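Local coordinates for Non-structural protein 2 (Infectious bronchitis virus, PDB 7F52), which is of unsettled function but belongs to the set of non-structural proteins that coronaviruses release from the replicase polyprotein, at residues Pro39-Asp44 with Lys219-Ile224; Met229-Val234 with Phe272-Ala277; Glu378-Leu383 with Phe474-Phe479. One frame throughout, in Å; residues are numbered along the deposited sequence.

Contact 1 (Pro39-Asp44 with Lys219-Ile224); sequences PKDYAD and KCARSI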
loop_
_atom_site.group_PDB
_atom_site.type_symbol
_atom_site.label_atom_id
_atom_site.label_comp_id
_atom_site.label_asym_id
_atom_site.label_seq_id
_atom_site.Cartn_x
_atom_site.Cartn_y
_atom_site.Cartn_z
ATOM N N PRO A 39 -23.454 14.490 19.461
ATOM C CA PRO A 39 -22.846 13.398 18.694
ATOM C C PRO A 39 -22.603 13.756 17.232
ATOM O O PRO A 39 -23.452 14.374 16.581
ATOM C CB PRO A 39 -23.876 12.266 18.804
ATOM C CG PRO A 39 -25.093 12.868 19.475
ATOM C CD PRO A 39 -24.911 14.342 19.544
ATOM N N LYS A 40 -21.427 13.361 16.745
ATOM C CA LYS A 40 -21.007 13.510 15.355
ATOM C C LYS A 40 -21.613 12.427 14.478
ATOM O O LYS A 40 -21.835 12.639 13.285
ATOM C CB LYS A 40 -19.484 13.428 15.281
ATOM C CG LYS A 40 -18.806 14.027 14.057
ATOM C CD LYS A 40 -19.089 15.514 13.879
ATOM C CE LYS A 40 -18.092 16.090 12.882
ATOM N NZ LYS A 40 -17.449 15.007 12.066
ATOM N N ASP A 41 -21.858 11.256 15.069
ATOM C CA ASP A 41 -22.303 10.084 14.305
ATOM C C ASP A 41 -22.881 9.003 15.222
ATOM O O ASP A 41 -22.737 9.088 16.445
ATOM C CB ASP A 41 -21.135 9.504 13.490
ATOM C CG ASP A 41 -19.976 9.044 14.368
ATOM O OD1 ASP A 41 -20.160 8.103 15.182
ATOM O OD2 ASP A 41 -18.870 9.614 14.232
ATOM N N TYR A 42 -23.499 7.978 14.637
ATOM C CA TYR A 42 -24.095 6.900 15.425
ATOM C C TYR A 42 -23.155 6.299 16.459
ATOM O O TYR A 42 -23.579 5.984 17.572
ATOM C CB TYR A 42 -24.594 5.765 14.526
ATOM C CG TYR A 42 -25.491 4.790 15.270
ATOM C CD1 TYR A 42 -24.968 3.713 15.967
ATOM C CD2 TYR A 42 -26.865 4.969 15.293
ATOM C CE1 TYR A 42 -25.790 2.837 16.653
ATOM C CE2 TYR A 42 -27.691 4.099 15.977
ATOM C CZ TYR A 42 -27.149 3.037 16.651
ATOM O OH TYR A 42 -27.979 2.172 17.323
ATOM N N ALA A 43 -21.888 6.123 16.091
ATOM C CA ALA A 43 -20.966 5.348 16.922
ATOM C C ALA A 43 -20.619 6.070 18.217
ATOM O O ALA A 43 -20.588 5.468 19.284
ATOM C CB ALA A 43 -19.696 5.010 16.148
ATOM N N ASP A 44 -20.346 7.360 18.123
ATOM C CA ASP A 44 -20.055 8.132 19.314
ATOM C C ASP A 44 -21.333 8.325 20.148
ATOM O O ASP A 44 -21.280 8.300 21.386
ATOM C CB ASP A 44 -19.423 9.455 18.905
ATOM C CG ASP A 44 -19.273 10.442 20.053
ATOM O OD1 ASP A 44 -18.884 10.033 21.170
ATOM O OD2 ASP A 44 -19.524 11.648 19.816
ATOM N N LYS A 219 -20.637 0.142 13.721
ATOM C CA LYS A 219 -19.505 -0.262 12.901
ATOM C C LYS A 219 -19.623 0.420 11.529
ATOM O O LYS A 219 -18.607 0.772 10.925
ATOM C CB LYS A 219 -19.435 -1.787 12.782
ATOM C CG LYS A 219 -18.059 -2.314 12.378
ATOM C CD LYS A 219 -17.960 -3.818 12.537
ATOM C CE LYS A 219 -16.691 -4.356 11.891
ATOM N NZ LYS A 219 -16.574 -5.842 11.981
ATOM N N CYS A 220 -20.844 0.672 11.093
ATOM C CA CYS A 220 -21.122 1.303 9.819
ATOM C C CYS A 220 -21.443 2.759 9.911
ATOM O O CYS A 220 -22.021 3.303 9.001
ATOM C CB CYS A 220 -22.408 0.774 9.249
ATOM S SG CYS A 220 -22.453 -0.969 9.019
ATOM N N ALA A 221 -21.111 3.406 11.014
ATOM C CA ALA A 221 -21.273 4.842 11.096
ATOM C C ALA A 221 -20.556 5.999 10.474
ATOM O O ALA A 221 -20.925 7.133 10.751
ATOM C CB ALA A 221 -21.238 5.296 12.530
ATOM N N ARG A 222 -19.533 5.750 9.683
ATOM C CA ARG A 222 -18.790 6.862 9.131
ATOM C C ARG A 222 -18.481 5.756 8.155
ATOM O O ARG A 222 -19.185 4.780 8.124
ATOM C CB ARG A 222 -17.546 6.627 9.954
ATOM C CG ARG A 222 -17.664 7.160 11.353
ATOM C CD ARG A 222 -16.411 7.888 11.744
ATOM N NE ARG A 222 -15.930 7.463 13.044
ATOM C CZ ARG A 222 -15.149 8.207 13.815
ATOM N NH1 ARG A 222 -14.768 9.407 13.410
ATOM N NH2 ARG A 222 -14.747 7.752 14.985
ATOM N N SER A 223 -17.455 5.910 7.332
ATOM C CA SER A 223 -17.359 5.048 6.148
ATOM C C SER A 223 -17.488 3.563 5.779
ATOM O O SER A 223 -16.903 2.684 6.419
ATOM C CB SER A 223 -15.890 5.231 5.780
ATOM O OG SER A 223 -15.359 6.355 6.459
ATOM N N ILE A 224 -18.257 3.299 4.727
ATOM C CA ILE A 224 -18.343 1.966 4.143
ATOM C C ILE A 224 -17.269 1.637 3.092
ATOM O O ILE A 224 -16.985 2.449 2.212
ATOM C CB ILE A 224 -19.782 1.791 3.587
ATOM C CG1 ILE A 224 -20.817 1.953 4.698
ATOM C CG2 ILE A 224 -19.922 0.434 2.922
ATOM C CD1 ILE A 224 -20.914 0.780 5.632
HETATM O O HOH W 1 -23.837 7.744 11.906
#
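A221 sets its methyl group against the first turn of helix 42-57, and the distances show where it lands: CB of A221 lies 3.7 Å from the backbone N of A43 and 3.9 Å from both Y42 CB and A43 CB. The methyl thus rests on the helix start, touching two consecutive residues. Its carbonyl faces the residue before the helix, with A221 O 3.6 Å from D41 CB. A221 O accepts from a water at 3.2 Å, and that water accepts from the backbone N of Y42 at 2.8 Å, so a single solvent molecule joins the two backbones.

D41 divides its carboxylate between two tasks. Its CG stands between the backbone N and the carbonyl carbon (chi1 61°), which turns OD1 back to cap the helix, D41 being the N-cap residue: D44 N donates to OD1 of D41 at 3.0 Å with an angle of 161° at the hydrogen, and A43 N adds a weak bond to the same oxygen. OD2 of D41 is left to face R222, 3.8 Å from R222 NE, over one face of the guanidinium and toward its rim, and the two planes are 39° apart. No N-H of R222 points at it; the geometry is consistent with no more than a long electrostatic salt bridge, and the placing of R222 is itself uncertain.

This surface contact joins the start of helix 42-57 to the loop that follows helix 206-219 and leads into strand 226-229. The ring of Y42 runs away from that loop to L144 of helix 140-147 and L162 of helix 161-174, its OH bonded to the carbonyl of Q147, while I224 packs on K169, V170 and A173 of helix 161-174.

Contact 2 (Met229-Val234 with Phe272-Ala277); sequences MERTLV and FFKEAA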
loop_
_atom_site.group_PDB
_atom_site.type_symbol
_atom_site.label_atom_id
_atom_site.label_comp_id
_atom_site.label_asym_id
_atom_site.label_seq_id
_atom_site.Cartn_x
_atom_site.Cartn_y
_atom_site.Cartn_z
ATOM N N MET A 229 -12.707 -10.489 -1.453
ATOM C CA MET A 229 -12.016 -11.552 -0.739
ATOM C C MET A 229 -12.544 -12.855 -1.282
ATOM O O MET A 229 -13.749 -13.015 -1.416
ATOM C CB MET A 229 -12.224 -11.454 0.771
ATOM C CG MET A 229 -11.600 -10.206 1.407
ATOM S SD MET A 229 -12.240 -9.821 3.068
ATOM C CE MET A 229 -11.961 -11.401 3.876
ATOM N N GLU A 230 -11.645 -13.767 -1.640
ATOM C CA GLU A 230 -12.036 -15.037 -2.246
ATOM C C GLU A 230 -13.076 -14.865 -3.362
ATOM O O GLU A 230 -14.147 -15.468 -3.337
ATOM C CB GLU A 230 -12.550 -15.988 -1.162
ATOM C CG GLU A 230 -11.475 -16.350 -0.123
ATOM C CD GLU A 230 -10.238 -17.067 -0.722
ATOM O OE1 GLU A 230 -10.316 -17.605 -1.851
ATOM O OE2 GLU A 230 -9.174 -17.082 -0.064
ATOM N N ARG A 231 -12.745 -14.020 -4.331
ATOM C CA ARG A 231 -13.560 -13.846 -5.530
ATOM C C ARG A 231 -15.003 -13.461 -5.217
ATOM O O ARG A 231 -15.913 -13.806 -5.954
ATOM C CB ARG A 231 -13.549 -15.120 -6.384
ATOM C CG ARG A 231 -12.168 -15.700 -6.627
ATOM C CD ARG A 231 -12.243 -17.016 -7.392
ATOM N NE ARG A 231 -10.913 -17.490 -7.772
ATOM C CZ ARG A 231 -10.136 -18.257 -7.009
ATOM N NH1 ARG A 231 -10.536 -18.657 -5.808
ATOM N NH2 ARG A 231 -8.948 -18.619 -7.447
ATOM N N THR A 232 -15.229 -12.732 -4.138
ATOM C CA THR A 232 -16.567 -12.168 -3.940
ATOM C C THR A 232 -16.437 -10.753 -3.373
ATOM O O THR A 232 -15.448 -10.431 -2.699
ATOM C CB THR A 232 -17.449 -13.085 -3.012
ATOM O OG1 THR A 232 -18.747 -12.494 -2.809
ATOM C CG2 THR A 232 -16.766 -13.349 -1.656
ATOM N N LEU A 233 -17.401 -9.896 -3.690
ATOM C CA LEU A 233 -17.456 -8.561 -3.081
ATOM C C LEU A 233 -17.844 -8.690 -1.607
ATOM O O LEU A 233 -18.759 -9.436 -1.243
ATOM C CB LEU A 233 -18.456 -7.657 -3.805
ATOM C CG LEU A 233 -18.129 -7.167 -5.214
ATOM C CD1 LEU A 233 -19.374 -6.576 -5.875
ATOM C CD2 LEU A 233 -17.021 -6.132 -5.153
ATOM N N VAL A 234 -17.143 -7.959 -0.755
ATOM C CA VAL A 234 -17.400 -7.999 0.672
ATOM C C VAL A 234 -17.551 -6.581 1.184
ATOM O O VAL A 234 -16.769 -5.703 0.809
ATOM C CB VAL A 234 -16.260 -8.685 1.425
ATOM C CG1 VAL A 234 -16.516 -8.693 2.910
ATOM C CG2 VAL A 234 -16.045 -10.118 0.888
ATOM N N PHE A 272 -13.493 -11.508 -11.303
ATOM C CA PHE A 272 -13.182 -11.350 -9.889
ATOM C C PHE A 272 -12.181 -12.386 -9.426
ATOM O O PHE A 272 -12.528 -13.560 -9.257
ATOM C CB PHE A 272 -14.449 -11.445 -9.042
ATOM C CG PHE A 272 -15.424 -10.335 -9.287
ATOM C CD1 PHE A 272 -16.165 -10.290 -10.458
ATOM C CD2 PHE A 272 -15.626 -9.356 -8.337
ATOM C CE1 PHE A 272 -17.059 -9.275 -10.691
ATOM C CE2 PHE A 272 -16.538 -8.339 -8.562
ATOM C CZ PHE A 272 -17.251 -8.297 -9.735
ATOM N N PHE A 273 -10.940 -11.934 -9.236
ATOM C CA PHE A 273 -9.847 -12.753 -8.721
ATOM C C PHE A 273 -9.894 -12.776 -7.211
ATOM O O PHE A 273 -10.779 -12.171 -6.628
ATOM C CB PHE A 273 -8.510 -12.228 -9.218
ATOM C CG PHE A 273 -8.326 -12.398 -10.684
ATOM C CD1 PHE A 273 -8.733 -11.415 -11.565
ATOM C CD2 PHE A 273 -7.776 -13.558 -11.190
ATOM C CE1 PHE A 273 -8.567 -11.574 -12.936
ATOM C CE2 PHE A 273 -7.614 -13.737 -12.553
ATOM C CZ PHE A 273 -8.015 -12.747 -13.428
ATOM N N LYS A 274 -8.976 -13.498 -6.576
ATOM C CA LYS A 274 -9.092 -13.709 -5.134
ATOM C C LYS A 274 -9.282 -12.385 -4.389
ATOM O O LYS A 274 -10.201 -12.240 -3.575
ATOM C CB LYS A 274 -7.877 -14.444 -4.583
ATOM C CG LYS A 274 -7.883 -15.953 -4.785
ATOM C CD LYS A 274 -6.683 -16.562 -4.033
ATOM C CE LYS A 274 -5.745 -17.327 -4.974
ATOM N NZ LYS A 274 -4.293 -17.119 -4.658
ATOM N N GLU A 275 -8.438 -11.407 -4.698
ATOM C CA GLU A 275 -8.419 -10.178 -3.933
ATOM C C GLU A 275 -8.583 -8.919 -4.766
ATOM O O GLU A 275 -8.205 -7.828 -4.319
ATOM C CB GLU A 275 -7.130 -10.098 -3.132
ATOM C CG GLU A 275 -7.107 -11.120 -2.024
ATOM C CD GLU A 275 -5.704 -11.393 -1.488
ATOM O OE1 GLU A 275 -4.685 -11.192 -2.230
ATOM O OE2 GLU A 275 -5.639 -11.822 -0.310
ATOM N N ALA A 276 -9.164 -9.047 -5.952
ATOM C CA ALA A 276 -9.319 -7.879 -6.794
ATOM C C ALA A 276 -10.324 -8.120 -7.874
ATOM O O ALA A 276 -10.411 -9.216 -8.411
ATOM C CB ALA A 276 -7.997 -7.478 -7.405
ATOM N N ALA A 277 -11.116 -7.091 -8.149
ATOM C CA ALA A 277 -12.024 -7.084 -9.273
ATOM C C ALA A 277 -11.318 -6.381 -10.403
ATOM O O ALA A 277 -10.609 -5.387 -10.186
ATOM C CB ALA A 277 -13.296 -6.364 -8.930
#
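R231 and K274 meet where the turns of two beta hairpins come together. Strands 226-229 and 232-235 are joined through E230 and R231, both with positive phi, close to a type I' turn; K274 and E275 link strands 270-273 and 276-281. The bond between the turns runs from R231 N to K274 O, 3.2 Å long and nearly straight at 167°, although the donor sits 28° out of the carbonyl plane. Beside it, R231 CA makes a CA-H...O contact with F273 O at 3.4 Å, and CG of R231 lies 3.4 Å from F272 O. With CG beside the backbone N (chi1 -48°) and the chain straight from CG to NE, R231 runs alongside K274, whose CG lies over one face of the guanidinium, toward its rim. CE2 of F272 meets L233 CG obliquely at 3.9 Å.

The first hairpin is closed by M229 N to T232 O (3.0 Å) and T232 N to M229 O (3.1 Å), the second by F273 N to A276 O (2.9 Å). Further out, F272 stands edge-to-face with F254 of helix 244-255, K274 N donates to the carboxylate of D361, and R231 NE donates to the carbonyl O of G263.

Contact 3 (Glu378-Leu383 with Phe474-Phe479); sequences EINDGL and FVKTCF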
loop_
_atom_site.group_PDB
_atom_site.type_symbol
_atom_site.label_atom_id
_atom_site.label_comp_id
_atom_site.label_asym_id
_atom_site.label_seq_id
_atom_site.Cartn_x
_atom_site.Cartn_y
_atom_site.Cartn_z
ATOM N N GLU A 378 25.823 -33.638 -27.431
ATOM C CA GLU A 378 26.005 -32.382 -26.753
ATOM C C GLU A 378 24.816 -32.105 -25.834
ATOM O O GLU A 378 24.996 -31.776 -24.658
ATOM C CB GLU A 378 26.188 -31.255 -27.762
ATOM C CG GLU A 378 27.572 -31.228 -28.430
ATOM C CD GLU A 378 27.763 -32.322 -29.482
ATOM O OE1 GLU A 378 28.907 -32.810 -29.637
ATOM O OE2 GLU A 378 26.771 -32.691 -30.155
ATOM N N ILE A 379 23.604 -32.258 -26.359
ATOM C CA ILE A 379 22.410 -32.019 -25.558
ATOM C C ILE A 379 22.355 -32.991 -24.382
ATOM O O ILE A 379 22.056 -32.596 -23.250
ATOM C CB ILE A 379 21.137 -32.131 -26.405
ATOM C CG1 ILE A 379 21.125 -31.037 -27.467
ATOM C CG2 ILE A 379 19.923 -32.004 -25.538
ATOM C CD1 ILE A 379 20.100 -31.238 -28.537
ATOM N N ASN A 380 22.671 -34.253 -24.645
ATOM C CA ASN A 380 22.637 -35.281 -23.608
ATOM C C ASN A 380 23.492 -34.874 -22.419
ATOM O O ASN A 380 23.032 -34.935 -21.279
ATOM C CB ASN A 380 23.118 -36.631 -24.167
ATOM C CG ASN A 380 23.123 -37.757 -23.116
ATOM O OD1 ASN A 380 23.884 -37.715 -22.147
ATOM N ND2 ASN A 380 22.347 -38.807 -23.366
ATOM N N ASP A 381 24.727 -34.447 -22.688
ATOM C CA ASP A 381 25.681 -34.158 -21.619
ATOM C C ASP A 381 25.414 -32.818 -20.908
ATOM O O ASP A 381 25.664 -32.681 -19.706
ATOM C CB ASP A 381 27.110 -34.215 -22.173
ATOM C CG ASP A 381 27.574 -35.645 -22.395
ATOM O OD1 ASP A 381 26.691 -36.538 -22.387
ATOM O OD2 ASP A 381 28.792 -35.898 -22.590
ATOM N N GLY A 382 24.879 -31.831 -21.610
ATOM C CA GLY A 382 24.462 -30.643 -20.899
ATOM C C GLY A 382 23.220 -30.841 -20.030
ATOM O O GLY A 382 23.102 -30.219 -18.952
ATOM N N LEU A 383 22.284 -31.677 -20.485
ATOM C CA LEU A 383 21.119 -31.982 -19.655
ATOM C C LEU A 383 21.647 -32.660 -18.400
ATOM O O LEU A 383 21.228 -32.318 -17.284
ATOM C CB LEU A 383 20.088 -32.868 -20.385
ATOM C CG LEU A 383 19.271 -32.164 -21.475
ATOM C CD1 LEU A 383 18.465 -33.147 -22.320
ATOM C CD2 LEU A 383 18.352 -31.083 -20.866
ATOM N N PHE A 474 27.055 -42.766 -18.521
ATOM C CA PHE A 474 26.049 -41.863 -19.100
ATOM C C PHE A 474 26.550 -40.598 -19.777
ATOM O O PHE A 474 25.742 -39.774 -20.223
ATOM C CB PHE A 474 25.191 -41.269 -17.962
ATOM C CG PHE A 474 24.505 -42.318 -17.121
ATOM C CD1 PHE A 474 23.755 -43.322 -17.719
ATOM C CD2 PHE A 474 24.649 -42.325 -15.740
ATOM C CE1 PHE A 474 23.148 -44.299 -16.963
ATOM C CE2 PHE A 474 24.043 -43.301 -14.968
ATOM C CZ PHE A 474 23.292 -44.292 -15.579
ATOM N N VAL A 475 27.866 -40.412 -19.833
ATOM C CA VAL A 475 28.401 -39.210 -20.478
ATOM C C VAL A 475 28.815 -39.466 -21.923
ATOM O O VAL A 475 29.736 -40.249 -22.188
ATOM C CB VAL A 475 29.746 -38.744 -19.907
ATOM C CG1 VAL A 475 29.510 -37.952 -18.620
ATOM C CG2 VAL A 475 30.629 -39.940 -19.645
ATOM N N LYS A 476 28.125 -38.838 -22.867
ATOM C CA LYS A 476 28.340 -39.210 -24.254
ATOM C C LYS A 476 29.205 -38.356 -25.179
ATOM O O LYS A 476 29.661 -38.819 -26.243
ATOM C CB LYS A 476 26.894 -39.265 -24.727
ATOM C CG LYS A 476 26.365 -40.650 -24.457
ATOM C CD LYS A 476 24.948 -40.866 -24.888
ATOM C CE LYS A 476 24.640 -42.378 -24.836
ATOM N NZ LYS A 476 25.519 -43.167 -23.894
ATOM N N THR A 477 29.479 -37.132 -24.755
ATOM C CA THR A 477 30.366 -36.293 -25.532
ATOM C C THR A 477 31.784 -36.860 -25.324
ATOM O O THR A 477 32.059 -37.541 -24.326
ATOM C CB THR A 477 30.168 -34.828 -25.168
ATOM O OG1 THR A 477 30.146 -34.046 -26.359
ATOM C CG2 THR A 477 31.281 -34.333 -24.270
ATOM N N CYS A 478 32.676 -36.613 -26.279
ATOM C CA CYS A 478 34.062 -37.087 -26.167
ATOM C C CYS A 478 34.821 -36.325 -25.077
ATOM O O CYS A 478 35.555 -36.917 -24.288
ATOM C CB CYS A 478 34.784 -36.923 -27.504
ATOM S SG CYS A 478 34.365 -38.246 -28.658
ATOM N N PHE A 479 34.628 -35.016 -25.035
ATOM C CA PHE A 479 35.194 -34.173 -23.990
ATOM C C PHE A 479 34.869 -34.667 -22.562
ATOM O O PHE A 479 35.752 -34.711 -21.700
ATOM C CB PHE A 479 34.699 -32.740 -24.175
ATOM C CG PHE A 479 34.984 -32.170 -25.536
ATOM C CD1 PHE A 479 34.326 -32.644 -26.668
ATOM C CD2 PHE A 479 35.914 -31.159 -25.690
ATOM C CE1 PHE A 479 34.602 -32.121 -27.926
ATOM C CE2 PHE A 479 36.194 -30.630 -26.940
ATOM C CZ PHE A 479 35.535 -31.109 -28.060
#
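D381 reaches from helix 377-390 to the backbone of K476 and T477, and its side chain can be followed outward atom by atom. The bond to CB already heads toward the facing segment. With CG beside the backbone N and anti to the carbonyl carbon (chi1 -76°), the carboxylate is carried on to the peptide nitrogens, CG lying 3.3 Å from K476 N. OD1 accepts from K476 N at 2.8 Å through its syn lone pair, with 163° at the hydrogen; CB of K476 is also near this oxygen, at 3.6 Å. OD2 accepts from T477 N at 2.6 Å, and here the donor comes from above the carboxylate plane, 47° out of it. CB and CG2 of T477 lie beside the same oxygen.

One carboxylate therefore grips two consecutive N-H groups in the loop that leads into helix 478-491. T477 is the N-cap residue of that helix, which puts the D381 bonds just ahead of its first turn; its own side chain makes no capping bond. D381 is buried, and two peptide donors together with the nearby helix start would be expected to favour its charged form.

Two neighbours of D381 also meet the facing segment. The side chain of N380 crosses that of K476 obliquely. E378 meets T477 at about a right angle, with OE1 of E378 3.7 Å from OG1 of T477. T477 also touches I432 of helix 432-439, and F474 packs on V394 and V398 of helix 394-403.

In the fold
The loop 219-224 of contact 1 leads into the hairpin whose turn makes contact 2, their centres about 26 Å apart. The centre of contact 3 is about 73 Å from that of contact 1, and the two lie on opposite sides of the chain's centre. Contact 1 lies at the surface, with a water and a long salt bridge. Contacts 2 and 3 are partly buried and cross by direct hydrogen bonds, backbone to backbone in contact 2, carboxylate to peptide nitrogens in contact 3. Each of contacts 1 and 3 has an aspartate near a helix start: D41 caps its own helix, whereas D381 comes from another and binds just ahead of helix 478-491.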